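Local coordinates for protein homocysteine S-methyltransferase (Escherichia coli, PDB 5DMM) that catalyses methyl transfer from S-methylmethionine, or less efficiently S-adenosylmethionine, to homocysteine, yielding methionine, with zinc as cofactor, at residues A35-S40 against S70-P75; A76-R81 against A86-L91; Y125-Y128 against S133-R136. One frame throughout, in Å; residues are numbered along the deposited sequence.

Contact 1. Residues A35-S40 against S70-P75; sequences ADSLWS and SYQATP. With HCS (2-amino-4-mercapto-butyric acid), chain F.
L38 and Q72 bring the two backbones nearest, with their CA atoms 6.5 Å apart. Each segment holds a type I turn, D36 to W39 in one and S70 to A73 in the other. In the first turn D36 OD1 accepts from L38 N at 2.6 Å, an Asx turn.

No hydrogen bond crosses the contact, and Q72 carries the largest share of it. Its CB points toward the 35-40 segment, and its amide lies beside S37. Q72 NE2 lies 3.5 Å from S37 CB. Q72 OE1 comes to 3.3 Å from S37 O, but both are acceptors. The amide gets its bond elsewhere, from Q72 NE2 to the carbonyl of A127. L38 adds one methyl, CD2, at 4.1 Å from Q72 O. S40 OG faces A73 CB more loosely.

Y71 turns to the substrate instead. Its CG is anti to the backbone N (chi1 179°), and one ring face lies under homocysteine. HCS CG sits over the ring centre, 3.8 Å above its plane. The 70-75 loop follows the second strand of a TIM barrel, and here it lines the homocysteine pocket.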
loop_
_atom_site.group_PDB
_atom_site.type_symbol
_atom_site.label_atom_id
_atom_site.label_comp_id
_atom_site.label_asym_id
_atom_site.label_seq_id
_atom_site.Cartn_x
_atom_site.Cartn_y
_atom_site.Cartn_z
ATOM N N ALA A 35 -11.218 17.232 3.439
ATOM C CA ALA A 35 -11.792 17.617 4.728
ATOM C C ALA A 35 -11.923 16.468 5.724
ATOM O O ALA A 35 -11.885 16.683 6.935
ATOM C CB ALA A 35 -13.153 18.263 4.502
ATOM N N ASP A 36 -12.084 15.251 5.220
ATOM C CA ASP A 36 -12.282 14.101 6.088
ATOM C C ASP A 36 -11.657 12.857 5.480
ATOM O O ASP A 36 -11.159 12.897 4.358
ATOM C CB ASP A 36 -13.770 13.872 6.334
ATOM C CG ASP A 36 -14.499 13.450 5.083
ATOM O OD1 ASP A 36 -14.546 12.235 4.818
ATOM O OD2 ASP A 36 -15.013 14.329 4.354
ATOM N N SER A 37 -11.712 11.746 6.207
ATOM C CA SER A 37 -11.043 10.528 5.771
ATOM C C SER A 37 -11.732 9.848 4.594
ATOM O O SER A 37 -11.199 8.889 4.045
ATOM C CB SER A 37 -10.936 9.538 6.931
ATOM O OG SER A 37 -12.194 8.950 7.216
ATOM N N LEU A 38 -12.918 10.315 4.207
ATOM C CA LEU A 38 -13.578 9.709 3.059
ATOM C C LEU A 38 -13.392 10.576 1.827
ATOM O O LEU A 38 -14.198 10.515 0.896
ATOM C CB LEU A 38 -15.074 9.488 3.330
ATOM C CG LEU A 38 -15.429 8.631 4.553
ATOM C CD1 LEU A 38 -16.944 8.433 4.649
ATOM C CD2 LEU A 38 -14.686 7.293 4.532
ATOM N N TRP A 39 -12.324 11.371 1.810
ATOM C CA TRP A 39 -12.123 12.323 0.725
ATOM C C TRP A 39 -12.038 11.641 -0.638
ATOM O O TRP A 39 -12.383 12.248 -1.645
ATOM C CB TRP A 39 -10.863 13.175 0.957
ATOM C CG TRP A 39 -9.576 12.396 1.042
ATOM C CD1 TRP A 39 -8.934 12.007 2.182
ATOM C CD2 TRP A 39 -8.774 11.923 -0.051
ATOM N NE1 TRP A 39 -7.783 11.323 1.870
ATOM C CE2 TRP A 39 -7.661 11.256 0.506
ATOM C CE3 TRP A 39 -8.884 12.003 -1.444
ATOM C CZ2 TRP A 39 -6.671 10.664 -0.283
ATOM C CZ3 TRP A 39 -7.904 11.409 -2.225
ATOM C CH2 TRP A 39 -6.813 10.749 -1.641
ATOM N N SER A 40 -11.589 10.388 -0.674
ATOM C CA SER A 40 -11.445 9.693 -1.956
ATOM C C SER A 40 -12.778 9.576 -2.711
ATOM O O SER A 40 -12.797 9.626 -3.936
ATOM C CB SER A 40 -10.820 8.303 -1.754
ATOM O OG SER A 40 -11.558 7.528 -0.830
ATOM N N SER A 70 -7.381 3.778 -2.654
ATOM C CA SER A 70 -8.487 2.983 -2.117
ATOM C C SER A 70 -8.304 2.621 -0.643
ATOM O O SER A 70 -9.018 1.771 -0.125
ATOM C CB SER A 70 -8.663 1.700 -2.934
ATOM O OG SER A 70 -7.415 1.037 -3.103
ATOM N N TYR A 71 -7.334 3.246 0.014
ATOM C CA TYR A 71 -6.997 2.928 1.407
ATOM C C TYR A 71 -8.201 2.952 2.354
ATOM O O TYR A 71 -8.305 2.124 3.282
ATOM C CB TYR A 71 -5.941 3.915 1.900
ATOM C CG TYR A 71 -5.518 3.727 3.340
ATOM C CD1 TYR A 71 -4.721 2.653 3.711
ATOM C CD2 TYR A 71 -5.905 4.636 4.321
ATOM C CE1 TYR A 71 -4.322 2.482 5.019
ATOM C CE2 TYR A 71 -5.511 4.474 5.634
ATOM C CZ TYR A 71 -4.712 3.401 5.976
ATOM O OH TYR A 71 -4.317 3.232 7.282
ATOM N N GLN A 72 -9.090 3.916 2.134
ATOM C CA GLN A 72 -10.298 4.052 2.944
ATOM C C GLN A 72 -11.562 3.911 2.094
ATOM O O GLN A 72 -12.646 4.346 2.486
ATOM C CB GLN A 72 -10.275 5.382 3.713
ATOM C CG GLN A 72 -9.548 5.218 5.060
ATOM C CD GLN A 72 -8.923 6.489 5.598
ATOM O OE1 GLN A 72 -8.392 7.309 4.846
ATOM N NE2 GLN A 72 -8.964 6.648 6.916
ATOM N N ALA A 73 -11.415 3.275 0.935
ATOM C CA ALA A 73 -12.553 3.005 0.060
ATOM C C ALA A 73 -13.102 1.583 0.259
ATOM O O ALA A 73 -12.649 0.626 -0.369
ATOM C CB ALA A 73 -12.163 3.228 -1.393
ATOM N N THR A 74 -14.083 1.459 1.145
ATOM C CA THR A 74 -14.826 0.212 1.323
ATOM C C THR A 74 -16.309 0.536 1.328
ATOM O O THR A 74 -16.682 1.664 1.608
ATOM C CB THR A 74 -14.491 -0.500 2.647
ATOM O OG1 THR A 74 -14.722 0.406 3.737
ATOM C CG2 THR A 74 -13.030 -0.993 2.666
ATOM N N PRO A 75 -17.154 -0.457 1.024
ATOM C CA PRO A 75 -18.595 -0.244 1.197
ATOM C C PRO A 75 -18.955 0.195 2.617
ATOM O O PRO A 75 -19.803 1.068 2.769
ATOM C CB PRO A 75 -19.187 -1.614 0.876
ATOM C CG PRO A 75 -18.219 -2.204 -0.112
ATOM C CD PRO A 75 -16.858 -1.742 0.364
HETATM N N HCS F . -3.289 5.603 1.815
HETATM C CA HCS F . -1.866 5.345 1.917
HETATM C CB HCS F . -1.561 4.700 3.263
HETATM C CG HCS F . -1.945 5.625 4.412
HETATM S SD HCS F . -1.265 4.980 5.961
HETATM C C HCS F . -1.444 4.422 0.813
HETATM O OXT HCS F . -2.316 3.998 0.024
HETATM O O HCS F . -0.237 4.111 0.723
#

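Contact 2. Residues A76-R81 against A86-L91; sequences AGFAAR and AQSKAL
F78 meets S88 and L91 where a short helical turn packs against the start of helix 85-109. The backbones are nearest at F78 and S88, whose CA atoms are 6.5 Å apart.

The tight part is at S88. Its OG lies 3.3 Å from F78 CB, and it reaches the ring at the edge, near the ring plane. This is a van der Waals contact. S88 OG is hydrogen-bonded to D84 O, just before the helix.

Further along the ring, L91 CD1 approaches F78 CE2 at 4.0 Å. This approach is oblique. F78 CG stands beside the backbone N (chi1 -77°), which carries the ring toward the L91 side chain. L91 CB is also near F78 CE2, at 4.2 Å. With an alanine here the ring is gone, and L91 CD1 would probably lose its aromatic partner and face a gap.

The other side is loose. A79, A80 and R81 are exposed, as are A86, Q87 and A90 on the helix, and none of these six packs across the contact. Only three residues carry it, and no hydrogen bond joins the two segments.

The surroundings complete the packing. F78 also touches S40 and A41 of helix 39-46 and A73 of the preceding loop. L91 touches V45 of that helix, and L83 of the connecting loop lies against both S88 and L91. Elsewhere on helix 85-109, K89 packs on P152 and A156 of helix 143-159. The contact thus lies at the outside of the barrel after strand 65-67, with helix 85-109 set between helices 39-46 and 143-159.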
loop_
_atom_site.group_PDB
_atom_site.type_symbol
_atom_site.label_atom_id
_atom_site.label_comp_id
_atom_site.label_asym_id
_atom_site.label_seq_id
_atom_site.Cartn_x
_atom_site.Cartn_y
_atom_site.Cartn_z
ATOM N N ALA A 76 -18.309 -0.376 3.634
ATOM C CA ALA A 76 -18.531 0.038 5.026
ATOM C C ALA A 76 -18.280 1.531 5.231
ATOM O O ALA A 76 -19.112 2.245 5.806
ATOM C CB ALA A 76 -17.642 -0.772 5.981
ATOM N N GLY A 77 -17.118 1.998 4.783
ATOM C CA GLY A 77 -16.772 3.403 4.916
ATOM C C GLY A 77 -17.697 4.317 4.120
ATOM O O GLY A 77 -18.177 5.335 4.631
ATOM N N PHE A 78 -17.960 3.950 2.867
ATOM C CA PHE A 78 -18.664 4.852 1.960
ATOM C C PHE A 78 -20.179 4.846 2.173
ATOM O O PHE A 78 -20.896 5.630 1.538
ATOM C CB PHE A 78 -18.339 4.510 0.493
ATOM C CG PHE A 78 -16.981 4.997 0.025
ATOM C CD1 PHE A 78 -16.163 5.754 0.853
ATOM C CD2 PHE A 78 -16.536 4.705 -1.256
ATOM C CE1 PHE A 78 -14.902 6.206 0.409
ATOM C CE2 PHE A 78 -15.301 5.156 -1.706
ATOM C CZ PHE A 78 -14.481 5.909 -0.872
ATOM N N ALA A 79 -20.665 3.993 3.074
ATOM C CA ALA A 79 -22.098 3.975 3.382
ATOM C C ALA A 79 -22.483 5.266 4.099
ATOM O O ALA A 79 -23.634 5.692 4.043
ATOM C CB ALA A 79 -22.466 2.777 4.215
ATOM N N ALA A 80 -21.520 5.903 4.758
ATOM C CA ALA A 80 -21.784 7.201 5.388
ATOM C C ALA A 80 -21.973 8.300 4.350
ATOM O O ALA A 80 -22.370 9.413 4.684
ATOM C CB ALA A 80 -20.654 7.570 6.346
ATOM N N ARG A 81 -21.685 7.999 3.088
ATOM C CA ARG A 81 -21.897 8.968 2.013
ATOM C C ARG A 81 -23.103 8.590 1.159
ATOM O O ARG A 81 -23.300 9.132 0.076
ATOM C CB ARG A 81 -20.649 9.080 1.138
ATOM C CG ARG A 81 -19.446 9.673 1.857
ATOM C CD ARG A 81 -19.713 11.118 2.235
ATOM N NE ARG A 81 -18.577 11.727 2.914
ATOM C CZ ARG A 81 -18.504 11.904 4.229
ATOM N NH1 ARG A 81 -19.508 11.526 5.012
ATOM N NH2 ARG A 81 -17.428 12.464 4.760
ATOM N N ALA A 86 -22.338 -1.698 -4.548
ATOM C CA ALA A 86 -22.015 -1.644 -5.971
ATOM C C ALA A 86 -21.435 -0.290 -6.359
ATOM O O ALA A 86 -20.477 -0.230 -7.129
ATOM C CB ALA A 86 -23.261 -1.955 -6.817
ATOM N N GLN A 87 -22.033 0.787 -5.845
ATOM C CA GLN A 87 -21.520 2.136 -6.055
ATOM C C GLN A 87 -20.098 2.224 -5.515
ATOM O O GLN A 87 -19.211 2.783 -6.163
ATOM C CB GLN A 87 -22.404 3.187 -5.378
ATOM C CG GLN A 87 -23.770 3.379 -6.057
ATOM C CD GLN A 87 -24.700 4.275 -5.248
ATOM O OE1 GLN A 87 -25.054 3.949 -4.112
ATOM N NE2 GLN A 87 -25.101 5.413 -5.834
ATOM N N SER A 88 -19.901 1.671 -4.320
ATOM C CA SER A 88 -18.589 1.695 -3.667
ATOM C C SER A 88 -17.555 0.915 -4.476
ATOM O O SER A 88 -16.415 1.385 -4.666
ATOM C CB SER A 88 -18.698 1.145 -2.239
ATOM O OG SER A 88 -19.459 2.024 -1.420
ATOM N N LYS A 89 -17.939 -0.263 -4.968
ATOM C CA LYS A 89 -17.038 -1.062 -5.797
ATOM C C LYS A 89 -16.705 -0.344 -7.107
ATOM O O LYS A 89 -15.602 -0.467 -7.627
ATOM C CB LYS A 89 -17.629 -2.458 -6.075
ATOM C CG LYS A 89 -17.918 -3.238 -4.798
ATOM C CD LYS A 89 -17.715 -4.735 -4.888
ATOM C CE LYS A 89 -18.367 -5.365 -6.077
ATOM N NZ LYS A 89 -18.089 -6.841 -6.064
ATOM N N ALA A 90 -17.653 0.422 -7.638
ATOM C CA ALA A 90 -17.371 1.252 -8.807
ATOM C C ALA A 90 -16.242 2.245 -8.533
ATOM O O ALA A 90 -15.352 2.443 -9.370
ATOM C CB ALA A 90 -18.656 2.009 -9.252
ATOM N N LEU A 91 -16.265 2.869 -7.361
ATOM C CA LEU A 91 -15.260 3.874 -7.046
ATOM C C LEU A 91 -13.921 3.200 -6.764
ATOM O O LEU A 91 -12.865 3.724 -7.124
ATOM C CB LEU A 91 -15.685 4.719 -5.850
ATOM C CG LEU A 91 -16.892 5.614 -6.130
ATOM C CD1 LEU A 91 -17.189 6.484 -4.931
ATOM C CD2 LEU A 91 -16.602 6.475 -7.335
#

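Contact 3. Residues Y125-Y128 against S133-R136; sequences YGAY and SEYR
Near the homocysteine pocket, G126 and A127 of short helix 125-129 pack against S133 and E134 of the loop that follows it. The closest pass is at G126 and E134, with CA atoms 4.5 Å apart. G126 has no side chain, and this lets the chains come so near. A CB there would run into the backbone between S133 and E134. S133 CB lies 3.9 Å from G126 O.

The E134 side chain folds back to lie alongside A127. Its CG lies between the backbone N and the carbonyl carbon (chi1 58°), and the chain bends at chi2 (-113°). The carboxylate then lies beside A127, with E134 OE2 3.7 Å from A127 CB. E134 OE1 is 3.9 Å from A127 CA and equally far from G126 O. No hydrogen bond crosses between the segments.

Both segments belong to the long connection after strand 117-122, the third strand of the TIM barrel. Such loops at the C-terminal ends of the strands form the active site in this fold. The E134 side chain comes to about 5 Å from the bound homocysteine and about 7 Å from a bound zinc ion. E134 OE2 is hydrogen-bonded to Y71 OH, a tyrosine of the substrate pocket. The backbone O of E134 takes a further bond from T196 OG1.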
loop_
_atom_site.group_PDB
_atom_site.type_symbol
_atom_site.label_atom_id
_atom_site.label_comp_id
_atom_site.label_asym_id
_atom_site.label_seq_id
_atom_site.Cartn_x
_atom_site.Cartn_y
_atom_site.Cartn_z
ATOM N N TYR A 125 -9.072 -2.344 8.957
ATOM C CA TYR A 125 -10.366 -2.056 9.566
ATOM C C TYR A 125 -10.268 -0.812 10.458
ATOM O O TYR A 125 -11.196 -0.010 10.535
ATOM C CB TYR A 125 -10.838 -3.280 10.358
ATOM C CG TYR A 125 -12.212 -3.139 10.961
ATOM C CD1 TYR A 125 -13.354 -3.261 10.177
ATOM C CD2 TYR A 125 -12.372 -2.886 12.320
ATOM C CE1 TYR A 125 -14.615 -3.134 10.729
ATOM C CE2 TYR A 125 -13.632 -2.759 12.879
ATOM C CZ TYR A 125 -14.746 -2.885 12.080
ATOM O OH TYR A 125 -15.999 -2.759 12.634
ATOM N N GLY A 126 -9.117 -0.637 11.096
ATOM C CA GLY A 126 -8.881 0.522 11.936
ATOM C C GLY A 126 -9.039 1.867 11.247
ATOM O O GLY A 126 -9.440 2.847 11.880
ATOM N N ALA A 127 -8.715 1.915 9.958
ATOM C CA ALA A 127 -8.826 3.147 9.189
ATOM C C ALA A 127 -10.295 3.496 8.964
ATOM O O ALA A 127 -10.659 4.667 8.867
ATOM C CB ALA A 127 -8.095 3.016 7.863
ATOM N N TYR A 128 -11.139 2.472 8.873
ATOM C CA TYR A 128 -12.577 2.691 8.763
ATOM C C TYR A 128 -13.158 3.226 10.074
ATOM O O TYR A 128 -14.037 4.098 10.068
ATOM C CB TYR A 128 -13.278 1.392 8.347
ATOM C CG TYR A 128 -14.732 1.306 8.762
ATOM C CD1 TYR A 128 -15.702 2.084 8.139
ATOM C CD2 TYR A 128 -15.133 0.429 9.767
ATOM C CE1 TYR A 128 -17.036 2.006 8.519
ATOM C CE2 TYR A 128 -16.460 0.346 10.154
ATOM C CZ TYR A 128 -17.402 1.130 9.524
ATOM O OH TYR A 128 -18.718 1.042 9.905
ATOM N N SER A 133 -6.936 4.075 14.802
ATOM C CA SER A 133 -6.767 2.715 15.303
ATOM C C SER A 133 -5.890 1.858 14.400
ATOM O O SER A 133 -5.611 0.706 14.718
ATOM C CB SER A 133 -8.121 2.030 15.477
ATOM O OG SER A 133 -8.023 0.938 16.375
ATOM N N GLU A 134 -5.456 2.411 13.270
ATOM C CA GLU A 134 -4.554 1.676 12.393
ATOM C C GLU A 134 -3.140 1.641 12.974
ATOM O O GLU A 134 -2.229 1.050 12.381
ATOM C CB GLU A 134 -4.537 2.284 10.993
ATOM C CG GLU A 134 -4.138 3.736 10.953
ATOM C CD GLU A 134 -5.280 4.627 10.528
ATOM O OE1 GLU A 134 -6.141 4.927 11.381
ATOM O OE2 GLU A 134 -5.317 5.018 9.340
ATOM N N TYR A 135 -2.978 2.264 14.141
ATOM C CA TYR A 135 -1.698 2.316 14.834
ATOM C C TYR A 135 -1.756 1.665 16.212
ATOM O O TYR A 135 -0.724 1.497 16.861
ATOM C CB TYR A 135 -1.222 3.764 14.975
ATOM C CG TYR A 135 -1.227 4.533 13.677
ATOM C CD1 TYR A 135 -0.307 4.247 12.679
ATOM C CD2 TYR A 135 -2.155 5.541 13.448
ATOM C CE1 TYR A 135 -0.310 4.942 11.490
ATOM C CE2 TYR A 135 -2.164 6.244 12.261
ATOM C CZ TYR A 135 -1.240 5.938 11.285
ATOM O OH TYR A 135 -1.245 6.633 10.099
ATOM N N ARG A 136 -2.956 1.313 16.669
ATOM C CA ARG A 136 -3.089 0.625 17.951
ATOM C C ARG A 136 -3.526 -0.826 17.733
ATOM O O ARG A 136 -3.048 -1.735 18.415
ATOM C CB ARG A 136 -4.071 1.369 18.876
ATOM C CG ARG A 136 -5.532 0.911 18.804
ATOM C CD ARG A 136 -6.413 1.669 19.783
ATOM N NE ARG A 136 -6.495 3.087 19.440
ATOM C CZ ARG A 136 -7.536 3.651 18.834
ATOM N NH1 ARG A 136 -7.516 4.949 18.558
ATOM N NH2 ARG A 136 -8.598 2.922 18.510
#

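How the contacts relate
The contacts follow one another along the chain, and none nests within or crosses another. Contact 1 closes a 29-residue excursion through helix 48-61 and strand 65-67, back to the start of helix 39-46. Contact 2 opens at once and closes the short link into helix 85-109. Contact 3 closes the turn after helix 125-129. Contacts 1 and 2 meet through the salt bridge between D36 OD1 and R81 NH2, 2.9 Å, and through P75 packing on S88. Contacts 1 and 3 meet where Y71 packs on A127, beside the bonds from Y71 and Q72. The 76-81 segment reaches contact 3 at Y128, packed on G77. Together they join the loops after the second and third barrel strands to the outer helices.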